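PDB 3FFR: phosphoserine aminotransferase SerC from Cytophaga hutchinsonii ATCC 33406, which probably catalyses pyridoxal-phosphate-dependent transfer of the amino group from glutamate to 3-phosphohydroxypyruvate, giving phosphoserine in serine biosynthesis. Local coordinates for residues 288-291 and 297-300; 4-9 and 347-352; 74-79 and 224-229; 56-61 and 177-182. All blocks are in the same frame, centred on the assembly; numbering follows the deposited sequence.

From the N terminus, 4-9 opens interaction 2, the widest loop, which shuts only when 347-352 joins it near the C terminus; the other three contacts fall within that span. Segment 56-61 opens interaction 4 and 74-79 opens interaction 3. Then 177-182 closes interaction 4 before 224-229 closes interaction 3, so these two cross. Interaction 1 follows in series, joining 288-291 to 297-300 across five residues. Interactions 3 and 4, centres about 21 Å apart, tie loops and helices around the seven-stranded sheet, whereas interactions 1 and 2, centres about 19 Å apart, lie at the outermost strands of the five-stranded sheet. Interactions 2 and 3 also touch the second subunit.

Interaction 1 (288-291 and 297-300)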
# COMPACT_ATOMS: atom_id res chain seq x y z
N PHE A 288 28.73 -9.38 -24.05
CA PHE A 288 27.81 -10.08 -23.15
C PHE A 288 27.95 -11.57 -23.18
O PHE A 288 28.26 -12.18 -24.20
CB PHE A 288 26.36 -9.71 -23.50
CG PHE A 288 26.08 -8.26 -23.44
CD1 PHE A 288 26.08 -7.57 -22.22
CD2 PHE A 288 25.82 -7.54 -24.60
CE1 PHE A 288 25.87 -6.19 -22.20
CE2 PHE A 288 25.58 -6.16 -24.57
CZ PHE A 288 25.60 -5.50 -23.37
N SER A 289 27.75 -12.15 -22.00
CA SER A 289 27.69 -13.59 -21.83
C SER A 289 26.58 -13.92 -20.83
O SER A 289 26.04 -13.01 -20.17
CB SER A 289 29.03 -14.12 -21.32
OG SER A 289 29.44 -13.49 -20.13
N PHE A 290 26.24 -15.19 -20.68
CA PHE A 290 25.14 -15.54 -19.77
C PHE A 290 25.52 -15.42 -18.31
O PHE A 290 26.53 -15.96 -17.87
CB PHE A 290 24.62 -16.95 -20.08
CG PHE A 290 24.01 -17.03 -21.44
CD1 PHE A 290 22.79 -16.45 -21.69
CD2 PHE A 290 24.70 -17.59 -22.49
CE1 PHE A 290 22.26 -16.44 -22.96
CE2 PHE A 290 24.16 -17.59 -23.75
CZ PHE A 290 22.94 -17.01 -23.98
N GLY A 291 24.66 -14.77 -17.53
CA GLY A 291 24.90 -14.61 -16.09
C GLY A 291 24.59 -15.87 -15.30
O GLY A 291 24.98 -16.01 -14.13
N LEU A 297 17.87 -23.09 -16.30
CA LEU A 297 17.50 -22.26 -15.16
C LEU A 297 17.58 -20.76 -15.39
O LEU A 297 17.44 -19.96 -14.47
CB LEU A 297 18.34 -22.67 -13.93
CG LEU A 297 18.26 -24.15 -13.53
CD1 LEU A 297 19.14 -24.41 -12.30
CD2 LEU A 297 16.81 -24.61 -13.34
N ARG A 298 17.79 -20.38 -16.64
CA ARG A 298 17.86 -18.98 -16.98
C ARG A 298 16.45 -18.41 -17.09
O ARG A 298 15.56 -19.01 -17.71
CB ARG A 298 18.58 -18.78 -18.30
CG ARG A 298 20.04 -19.14 -18.25
CD ARG A 298 20.66 -19.03 -19.63
NE ARG A 298 22.00 -19.62 -19.60
CZ ARG A 298 22.64 -20.03 -20.68
NH1 ARG A 298 22.07 -19.93 -21.86
NH2 ARG A 298 23.83 -20.60 -20.57
N SER A 299 16.26 -17.25 -16.46
CA SER A 299 14.95 -16.60 -16.48
C SER A 299 14.52 -16.14 -17.85
O SER A 299 15.32 -15.60 -18.61
CB SER A 299 14.95 -15.37 -15.56
OG SER A 299 13.70 -14.69 -15.61
N MSE A 300 13.26 -16.38 -18.18
CA MSE A 300 12.67 -15.88 -19.44
C MSE A 300 12.18 -14.42 -19.33
O MSE A 300 11.97 -13.74 -20.35
CB MSE A 300 11.49 -16.78 -19.86
CG MSE A 300 11.81 -18.19 -20.17
SE MSE A 300 12.60 -18.22 -22.01
CE MSE A 300 12.63 -20.16 -22.22
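The guanidinium of Arg298 lies flat over one face of the Phe290 ring. Their planes differ by only 5°, and the group centres are 3.8 Å apart, which makes this a parallel stack. It also meets the criteria of a cation-pi contact, because Arg298 CZ stands 3.7 Å from the centroid of the Phe290 ring and 25° off the ring normal. The overlap is offset: Arg298 CZ comes closest to Phe290 CG, at 3.4 Å, while Arg298 NH1 sits over the middle of the Phe290 ring, 3.3 Å above its plane. An extended run from CG to NE in Arg298 carries the flat group across to the aromatic side chain, and the two side chains cross at about a right angle. Phe290 belongs to strand 288-290, an outermost strand of the five-stranded sheet, and Arg298 to the loop that leads into its antiparallel neighbour, strand 302-307. The stack therefore spans the connection between two adjacent strands. Two backbone carbonyls in the intervening loop hold the guanidinium: NE bonds to Val292 O, and NH2 makes a weak bond to Glu293 O. Phe290 also packs on Asn279, Ile282 and Glu283 of helix 264-284. The chemistry is thus divided by direction: the ring face takes the flat surface of the cation, while N-H groups at the guanidinium edge are spent on Val292 O and, weakly, Glu293 O.

Interaction 2 (4-9 and 347-352); sequences NKIYFT and LEQVHK
Gln349 OE1 accepts a hydrogen bond from the backbone N of Ser346, just ahead of helix 347-360, and the NE2 end of the same amide is left against Ile6. There Gln349 NE2 lies 3.8 Å from Ile6 CD1 and 3.9 Å from Ile6 CG2, so the end of the ethyl branch and the CG2 methyl both pack against one amide nitrogen. Gln349 gets there with CG anti to its carbonyl carbon (chi1 -74°) and an extended chain beyond, which crosses Ile6 at about a right angle. The contact is a helix laid across an edge strand: strand 6-8 borders the five-stranded sheet beside strand 323-327, and its axis and that of helix 347-352 run 80° apart with a closest approach of 10.7 Å. Phe8 makes the other half of the contact. Its CZ approaches Gln349 O at 3.7 Å, and its CE1 meets Val350 CG2 at 4.0 Å, both obliquely to the ring. The Phe8 ring also stacks with His345, and Val350 packs onto Lys274 and Ile278 of helix 264-284. Just before the strand, Lys30 of the second subunit bonds through NZ to Lys5 O and also packs on Ile6.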
# COMPACT_ATOMS: atom_id res chain seq x y z
N ASN A 4 10.41 9.84 -23.10
CA ASN A 4 10.20 8.94 -24.21
C ASN A 4 11.05 7.67 -24.17
O ASN A 4 11.01 6.84 -25.06
CB ASN A 4 10.47 9.68 -25.51
CG ASN A 4 9.46 10.77 -25.75
OD1 ASN A 4 8.28 10.61 -25.41
ND2 ASN A 4 9.90 11.89 -26.31
N LYS A 5 11.82 7.55 -23.10
CA LYS A 5 12.71 6.42 -22.92
C LYS A 5 11.93 5.15 -22.58
O LYS A 5 10.98 5.18 -21.78
CB LYS A 5 13.70 6.74 -21.81
CG LYS A 5 14.80 5.74 -21.67
CD LYS A 5 15.51 5.93 -20.35
CE LYS A 5 16.55 6.99 -20.43
NZ LYS A 5 16.97 7.36 -19.05
N ILE A 6 12.32 4.05 -23.22
CA ILE A 6 11.73 2.73 -22.95
C ILE A 6 12.65 2.02 -21.95
O ILE A 6 13.85 1.85 -22.20
CB ILE A 6 11.55 1.92 -24.24
CG1 ILE A 6 10.73 2.74 -25.25
CG2 ILE A 6 10.93 0.52 -23.96
CD1 ILE A 6 9.36 3.20 -24.73
N TYR A 7 12.05 1.60 -20.84
CA TYR A 7 12.81 1.01 -19.75
C TYR A 7 12.71 -0.52 -19.70
O TYR A 7 11.65 -1.05 -19.41
CB TYR A 7 12.28 1.59 -18.41
CG TYR A 7 12.55 3.05 -18.17
CD1 TYR A 7 11.85 4.04 -18.84
CD2 TYR A 7 13.49 3.44 -17.23
CE1 TYR A 7 12.09 5.36 -18.61
CE2 TYR A 7 13.74 4.76 -16.99
CZ TYR A 7 13.04 5.72 -17.67
OH TYR A 7 13.30 7.04 -17.41
N PHE A 8 13.83 -1.19 -19.95
CA PHE A 8 13.90 -2.63 -19.83
C PHE A 8 14.48 -2.97 -18.47
O PHE A 8 15.35 -3.83 -18.32
CB PHE A 8 14.75 -3.24 -20.95
CG PHE A 8 14.21 -2.96 -22.34
CD1 PHE A 8 13.31 -3.83 -22.94
CD2 PHE A 8 14.60 -1.83 -23.03
CE1 PHE A 8 12.83 -3.61 -24.20
CE2 PHE A 8 14.12 -1.58 -24.30
CZ PHE A 8 13.22 -2.47 -24.89
N THR A 9 13.94 -2.30 -17.45
CA THR A 9 14.36 -2.46 -16.05
C THR A 9 13.42 -3.46 -15.33
O THR A 9 12.23 -3.53 -15.62
CB THR A 9 14.39 -1.11 -15.34
OG1 THR A 9 13.13 -0.49 -15.59
CG2 THR A 9 15.51 -0.23 -15.87
N LEU A 347 7.61 -6.89 -29.11
CA LEU A 347 8.58 -7.54 -29.97
C LEU A 347 9.39 -6.48 -30.71
O LEU A 347 10.62 -6.58 -30.82
CB LEU A 347 7.87 -8.45 -30.96
CG LEU A 347 8.78 -9.26 -31.91
CD1 LEU A 347 9.69 -10.18 -31.10
CD2 LEU A 347 7.93 -10.07 -32.89
N GLU A 348 8.71 -5.43 -31.15
CA GLU A 348 9.42 -4.42 -31.93
C GLU A 348 10.38 -3.65 -31.05
O GLU A 348 11.47 -3.33 -31.50
CB GLU A 348 8.51 -3.47 -32.72
CG GLU A 348 9.31 -2.45 -33.55
CD GLU A 348 10.48 -3.06 -34.35
OE1 GLU A 348 10.29 -4.04 -35.12
OE2 GLU A 348 11.62 -2.54 -34.22
N GLN A 349 9.99 -3.41 -29.81
CA GLN A 349 10.86 -2.71 -28.86
C GLN A 349 12.13 -3.55 -28.57
O GLN A 349 13.24 -3.03 -28.56
CB GLN A 349 10.12 -2.40 -27.55
CG GLN A 349 9.11 -1.25 -27.70
CD GLN A 349 8.20 -1.08 -26.50
OE1 GLN A 349 7.87 -2.06 -25.83
NE2 GLN A 349 7.75 0.16 -26.24
N VAL A 350 11.94 -4.85 -28.38
CA VAL A 350 13.06 -5.75 -28.07
C VAL A 350 13.98 -5.85 -29.30
O VAL A 350 15.21 -5.85 -29.18
CB VAL A 350 12.60 -7.13 -27.57
CG1 VAL A 350 13.76 -8.10 -27.48
CG2 VAL A 350 11.94 -6.98 -26.18
N HIS A 351 13.35 -5.91 -30.47
CA HIS A 351 14.10 -5.95 -31.71
C HIS A 351 14.98 -4.71 -31.82
O HIS A 351 16.13 -4.80 -32.22
CB HIS A 351 13.16 -6.04 -32.91
CG HIS A 351 13.88 -6.31 -34.20
ND1 HIS A 351 14.38 -5.31 -35.00
CD2 HIS A 351 14.21 -7.47 -34.81
CE1 HIS A 351 14.98 -5.83 -36.05
NE2 HIS A 351 14.89 -7.15 -35.96
N LYS A 352 14.42 -3.57 -31.48
CA LYS A 352 15.17 -2.31 -31.53
C LYS A 352 16.32 -2.33 -30.54
O LYS A 352 17.44 -1.93 -30.85
CB LYS A 352 14.30 -1.08 -31.29
CG LYS A 352 15.10 0.24 -31.30
CD LYS A 352 14.21 1.44 -30.96
CE LYS A 352 14.98 2.79 -30.97
NZ LYS A 352 14.15 3.96 -30.54

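Interaction 3 (74-79 and 224-229); sequences WERIIQ and TYHTIP
Helix 70-81 and the turn before helix 228-235 come closest at Arg76 and His226, whose CA atoms are 7.2 Å apart. Within 224-229, a type I beta turn runs from Thr224 to Thr227, and Thr227 then takes the N-cap position, its OG1 bonding Ser230 N. Arg76 bridges to this turn through a side chain bent at chi2 (-45°). Arg76 NH2 reaches Tyr225 OH at 3.1 Å, at the guanidinium edge, but the N-H...O angle of 123° marks the bond as weak; guanidinium and phenol planes are perpendicular. His226 CB lies over one guanidinium face, 3.7 Å from Arg76 NE. A stronger hold comes from the helix itself, where Arg76 NH1 gives Gln79 OE1 a bond of 2.8 Å on a lone pair. Glu75 OE1 sits 3.3 Å from Arg76 NH1, well above the guanidinium plane, contributing charge alone. Glu72 OE2 pairs with Arg76 NE and accepts from His226 ND1. At this dimer interface Glu75 of the second subunit forms a salt bridge with Arg76 NH2; the Arg76 NH2 atoms of the two subunits come close, their like charges probably offset by the Glu75 carboxylates. On the turn, Tyr225 CE2 stands 3.2 Å above the plane and over the centre of the His226 ring.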
# COMPACT_ATOMS: atom_id res chain seq x y z
N TRP A 74 5.35 -11.40 2.18
CA TRP A 74 6.36 -12.24 2.88
C TRP A 74 6.06 -12.27 4.40
O TRP A 74 6.04 -13.29 5.06
CB TRP A 74 7.76 -11.70 2.72
CG TRP A 74 8.40 -11.88 1.40
CD1 TRP A 74 8.07 -12.74 0.39
CD2 TRP A 74 9.57 -11.17 0.95
NE1 TRP A 74 8.97 -12.61 -0.66
CE2 TRP A 74 9.89 -11.66 -0.34
CE3 TRP A 74 10.37 -10.20 1.52
CZ2 TRP A 74 11.01 -11.20 -1.04
CZ3 TRP A 74 11.44 -9.73 0.82
CH2 TRP A 74 11.75 -10.22 -0.45
N GLU A 75 5.90 -11.08 4.96
CA GLU A 75 5.63 -10.95 6.40
C GLU A 75 4.35 -11.67 6.81
O GLU A 75 4.32 -12.41 7.82
CB GLU A 75 5.58 -9.48 6.81
CG GLU A 75 5.41 -9.29 8.32
CD GLU A 75 5.30 -7.83 8.70
OE1 GLU A 75 4.20 -7.29 8.58
OE2 GLU A 75 6.28 -7.30 9.23
N ARG A 76 3.28 -11.46 6.04
CA ARG A 76 1.97 -12.04 6.34
C ARG A 76 1.97 -13.55 6.23
O ARG A 76 1.24 -14.25 6.97
CB ARG A 76 0.84 -11.44 5.49
CG ARG A 76 0.70 -9.94 5.54
CD ARG A 76 0.78 -9.37 6.92
NE ARG A 76 0.57 -7.90 6.91
CZ ARG A 76 0.66 -7.14 7.99
NH1 ARG A 76 0.99 -7.69 9.15
NH2 ARG A 76 0.38 -5.84 7.90
N ILE A 77 2.76 -14.09 5.30
CA ILE A 77 2.89 -15.55 5.19
C ILE A 77 3.39 -16.16 6.49
O ILE A 77 2.83 -17.11 7.03
CB ILE A 77 3.82 -15.99 4.01
CG1 ILE A 77 3.07 -15.78 2.68
CG2 ILE A 77 4.30 -17.47 4.18
CD1 ILE A 77 3.97 -15.82 1.42
N ILE A 78 4.45 -15.55 7.03
CA ILE A 78 5.06 -16.10 8.25
C ILE A 78 4.13 -15.88 9.45
O ILE A 78 3.92 -16.79 10.28
CB ILE A 78 6.48 -15.54 8.47
CG1 ILE A 78 7.38 -15.89 7.28
CG2 ILE A 78 7.10 -16.11 9.75
CD1 ILE A 78 8.65 -15.03 7.20
N GLN A 79 3.54 -14.70 9.54
CA GLN A 79 2.62 -14.43 10.67
C GLN A 79 1.40 -15.29 10.72
O GLN A 79 0.95 -15.71 11.80
CB GLN A 79 2.17 -12.96 10.67
CG GLN A 79 3.32 -11.98 10.94
CD GLN A 79 2.93 -10.52 10.68
OE1 GLN A 79 2.01 -10.23 9.91
NE2 GLN A 79 3.63 -9.59 11.33
N THR A 224 -3.57 -8.43 12.64
CA THR A 224 -4.70 -7.52 12.85
C THR A 224 -5.53 -7.41 11.57
O THR A 224 -6.33 -8.31 11.29
CB THR A 224 -4.29 -6.14 13.40
OG1 THR A 224 -3.44 -5.45 12.48
CG2 THR A 224 -3.63 -6.25 14.81
N TYR A 225 -5.34 -6.32 10.84
CA TYR A 225 -6.14 -6.07 9.63
C TYR A 225 -5.85 -7.03 8.50
O TYR A 225 -6.74 -7.33 7.68
CB TYR A 225 -6.02 -4.58 9.16
CG TYR A 225 -4.69 -4.21 8.56
CD1 TYR A 225 -3.53 -4.22 9.32
CD2 TYR A 225 -4.60 -3.89 7.24
CE1 TYR A 225 -2.30 -3.92 8.76
CE2 TYR A 225 -3.37 -3.57 6.65
CZ TYR A 225 -2.22 -3.61 7.41
OH TYR A 225 -1.01 -3.33 6.84
N HIS A 226 -4.62 -7.50 8.43
CA HIS A 226 -4.22 -8.42 7.38
C HIS A 226 -3.98 -9.85 7.81
O HIS A 226 -3.11 -10.54 7.27
CB HIS A 226 -3.13 -7.88 6.44
CG HIS A 226 -3.64 -6.88 5.44
ND1 HIS A 226 -2.81 -6.11 4.63
CD2 HIS A 226 -4.91 -6.50 5.14
CE1 HIS A 226 -3.56 -5.34 3.86
NE2 HIS A 226 -4.83 -5.53 4.17
N THR A 227 -4.76 -10.30 8.78
CA THR A 227 -4.83 -11.72 9.02
C THR A 227 -5.57 -12.30 7.83
O THR A 227 -6.36 -11.60 7.18
CB THR A 227 -5.60 -12.14 10.30
OG1 THR A 227 -7.02 -11.89 10.15
CG2 THR A 227 -5.01 -11.42 11.54
N ILE A 228 -5.33 -13.58 7.54
CA ILE A 228 -6.07 -14.23 6.47
C ILE A 228 -7.61 -14.16 6.71
O ILE A 228 -8.35 -13.79 5.81
CB ILE A 228 -5.56 -15.67 6.20
CG1 ILE A 228 -4.22 -15.57 5.45
CG2 ILE A 228 -6.57 -16.46 5.32
CD1 ILE A 228 -3.50 -16.91 5.35
N PRO A 229 -8.09 -14.50 7.91
CA PRO A 229 -9.54 -14.43 8.12
C PRO A 229 -10.13 -13.04 7.93
O PRO A 229 -11.22 -12.89 7.39
CB PRO A 229 -9.70 -14.93 9.55
CG PRO A 229 -8.58 -15.92 9.68
CD PRO A 229 -7.44 -15.23 9.01

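Interaction 4 (56-61 and 177-182); sequences LELPSN and FDWTKI. With P33 (3,6,9,12,15,18-hexaoxaicosane-1,20-diol), chain K.
A Schellman motif at Glu57, with positive phi, ends helix 39-55, and the loop that follows lies along one face and the N-H edge of the indole of Trp179 on its way to strand 62-67. Trp179 NE1 donates to Leu56 O at 3.0 Å. The N-H...O angle is 136°, and the bond meets the carbonyl nearly end-on, at a C=O...N angle of 164°, with the oxygen tilted out of the indole plane. Leu58 CD2 stands over one face of the Trp179 six-membered ring, 3.4 Å from its centroid and 15° off the normal, a CH-pi contact. On the opposite face Phe177 CB lies 3.8 Å above the Trp179 indole plane, toward the rim, so the indole is sandwiched. Pro59 CD adds a contact at the pyrrole part, 3.7 Å from Trp179 CD1. Trp179 is itself set in a type I turn from Asp178 to Lys181, reinforced by an Asx turn: Asp178 OD1 accepts from Thr180 N at 2.9 Å and from Thr180 OG1 at 2.7 Å, both from the same face of the carboxylate. Trp179 O accepts a hydrogen bond from a water at 2.8 Å and another from Tyr62 OH, and the Tyr62 ring meets the indole edge-to-face. A glycol, probably from the crystallisation liquor, makes a weak bond to Asn61 O at the loop's end. The indole thus serves two roles in one group: its N-H donates to a carbonyl at the end of the helix, and the face under Leu58 CD2 packs the post-helix loop on the 177-182 turn, while Phe177 CB backs the other face.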
# COMPACT_ATOMS: atom_id res chain seq x y z
N LEU A 56 -5.20 -16.99 -14.83
CA LEU A 56 -4.29 -17.93 -14.17
C LEU A 56 -4.89 -19.32 -14.00
O LEU A 56 -4.27 -20.23 -13.48
CB LEU A 56 -3.83 -17.37 -12.83
CG LEU A 56 -3.02 -16.07 -12.94
CD1 LEU A 56 -2.63 -15.56 -11.50
CD2 LEU A 56 -1.79 -16.23 -13.87
N GLU A 57 -6.11 -19.46 -14.47
CA GLU A 57 -6.82 -20.76 -14.43
C GLU A 57 -6.84 -21.36 -13.01
O GLU A 57 -6.58 -22.55 -12.78
CB GLU A 57 -6.22 -21.72 -15.46
CG GLU A 57 -6.27 -21.13 -16.87
CD GLU A 57 -5.58 -21.98 -17.90
OE1 GLU A 57 -5.73 -23.21 -17.90
OE2 GLU A 57 -4.90 -21.38 -18.74
N LEU A 58 -7.23 -20.54 -12.07
CA LEU A 58 -7.27 -20.96 -10.69
C LEU A 58 -8.49 -21.81 -10.38
O LEU A 58 -9.62 -21.49 -10.78
CB LEU A 58 -7.29 -19.76 -9.76
CG LEU A 58 -6.06 -18.84 -9.77
CD1 LEU A 58 -6.29 -17.58 -8.89
CD2 LEU A 58 -4.84 -19.63 -9.33
N PRO A 59 -8.28 -22.90 -9.63
CA PRO A 59 -9.41 -23.73 -9.25
C PRO A 59 -10.20 -23.18 -8.08
O PRO A 59 -9.80 -22.20 -7.43
CB PRO A 59 -8.78 -25.06 -8.88
CG PRO A 59 -7.40 -24.77 -8.53
CD PRO A 59 -6.99 -23.46 -9.21
N SER A 60 -11.30 -23.86 -7.78
CA SER A 60 -12.28 -23.34 -6.82
C SER A 60 -11.80 -23.28 -5.38
O SER A 60 -12.38 -22.56 -4.57
CB SER A 60 -13.61 -24.11 -6.92
OG SER A 60 -13.41 -25.46 -6.56
N ASN A 61 -10.72 -23.99 -5.08
CA ASN A 61 -10.18 -24.03 -3.71
C ASN A 61 -9.16 -22.92 -3.43
O ASN A 61 -8.57 -22.87 -2.37
CB ASN A 61 -9.59 -25.40 -3.33
CG ASN A 61 -8.40 -25.80 -4.16
OD1 ASN A 61 -8.41 -25.65 -5.39
ND2 ASN A 61 -7.37 -26.35 -3.52
N PHE A 177 1.50 -22.72 -13.41
CA PHE A 177 1.51 -23.62 -12.26
C PHE A 177 0.50 -24.73 -12.31
O PHE A 177 -0.56 -24.62 -12.91
CB PHE A 177 1.37 -22.84 -10.92
CG PHE A 177 2.52 -21.90 -10.66
CD1 PHE A 177 3.76 -22.42 -10.23
CD2 PHE A 177 2.41 -20.56 -10.90
CE1 PHE A 177 4.84 -21.60 -10.05
CE2 PHE A 177 3.50 -19.72 -10.70
CZ PHE A 177 4.73 -20.25 -10.28
N ASP A 178 0.90 -25.82 -11.68
CA ASP A 178 -0.01 -26.91 -11.37
C ASP A 178 -0.45 -26.59 -9.95
O ASP A 178 0.30 -26.75 -8.98
CB ASP A 178 0.69 -28.26 -11.40
CG ASP A 178 -0.23 -29.40 -11.02
OD1 ASP A 178 -1.25 -29.20 -10.33
OD2 ASP A 178 0.11 -30.54 -11.38
N TRP A 179 -1.69 -26.11 -9.84
CA TRP A 179 -2.20 -25.59 -8.57
C TRP A 179 -2.43 -26.68 -7.55
O TRP A 179 -2.66 -26.40 -6.39
CB TRP A 179 -3.49 -24.79 -8.80
CG TRP A 179 -3.27 -23.64 -9.75
CD1 TRP A 179 -3.73 -23.54 -11.03
CD2 TRP A 179 -2.48 -22.48 -9.52
NE1 TRP A 179 -3.30 -22.38 -11.60
CE2 TRP A 179 -2.53 -21.70 -10.69
CE3 TRP A 179 -1.76 -22.00 -8.42
CZ2 TRP A 179 -1.87 -20.49 -10.81
CZ3 TRP A 179 -1.13 -20.78 -8.53
CH2 TRP A 179 -1.19 -20.04 -9.72
N THR A 180 -2.34 -27.94 -7.98
CA THR A 180 -2.53 -29.03 -7.03
C THR A 180 -1.24 -29.40 -6.34
O THR A 180 -1.27 -30.07 -5.30
CB THR A 180 -3.08 -30.31 -7.70
OG1 THR A 180 -2.06 -30.94 -8.47
CG2 THR A 180 -4.33 -30.01 -8.56
N LYS A 181 -0.12 -28.93 -6.88
CA LYS A 181 1.19 -29.28 -6.33
C LYS A 181 1.83 -28.23 -5.44
O LYS A 181 2.86 -28.47 -4.83
CB LYS A 181 2.13 -29.73 -7.45
CG LYS A 181 1.64 -30.99 -8.10
CD LYS A 181 2.58 -31.47 -9.17
CE LYS A 181 1.94 -32.63 -9.91
NZ LYS A 181 1.42 -33.68 -8.96
N ILE A 182 1.17 -27.08 -5.36
CA ILE A 182 1.60 -26.00 -4.48
C ILE A 182 0.36 -25.53 -3.72
O ILE A 182 -0.74 -26.08 -3.90
CB ILE A 182 2.28 -24.85 -5.23
CG1 ILE A 182 1.30 -24.18 -6.21
CG2 ILE A 182 3.60 -25.31 -5.90
CD1 ILE A 182 1.85 -22.92 -6.87
O4 P33 K . -10.72 -22.09 -0.41
C3 P33 K . -11.56 -20.93 -0.49
C2 P33 K . -12.01 -20.58 -1.91
O1 P33 K . -12.51 -19.21 -1.89
O HOH W 1 -3.99 -27.00 -4.01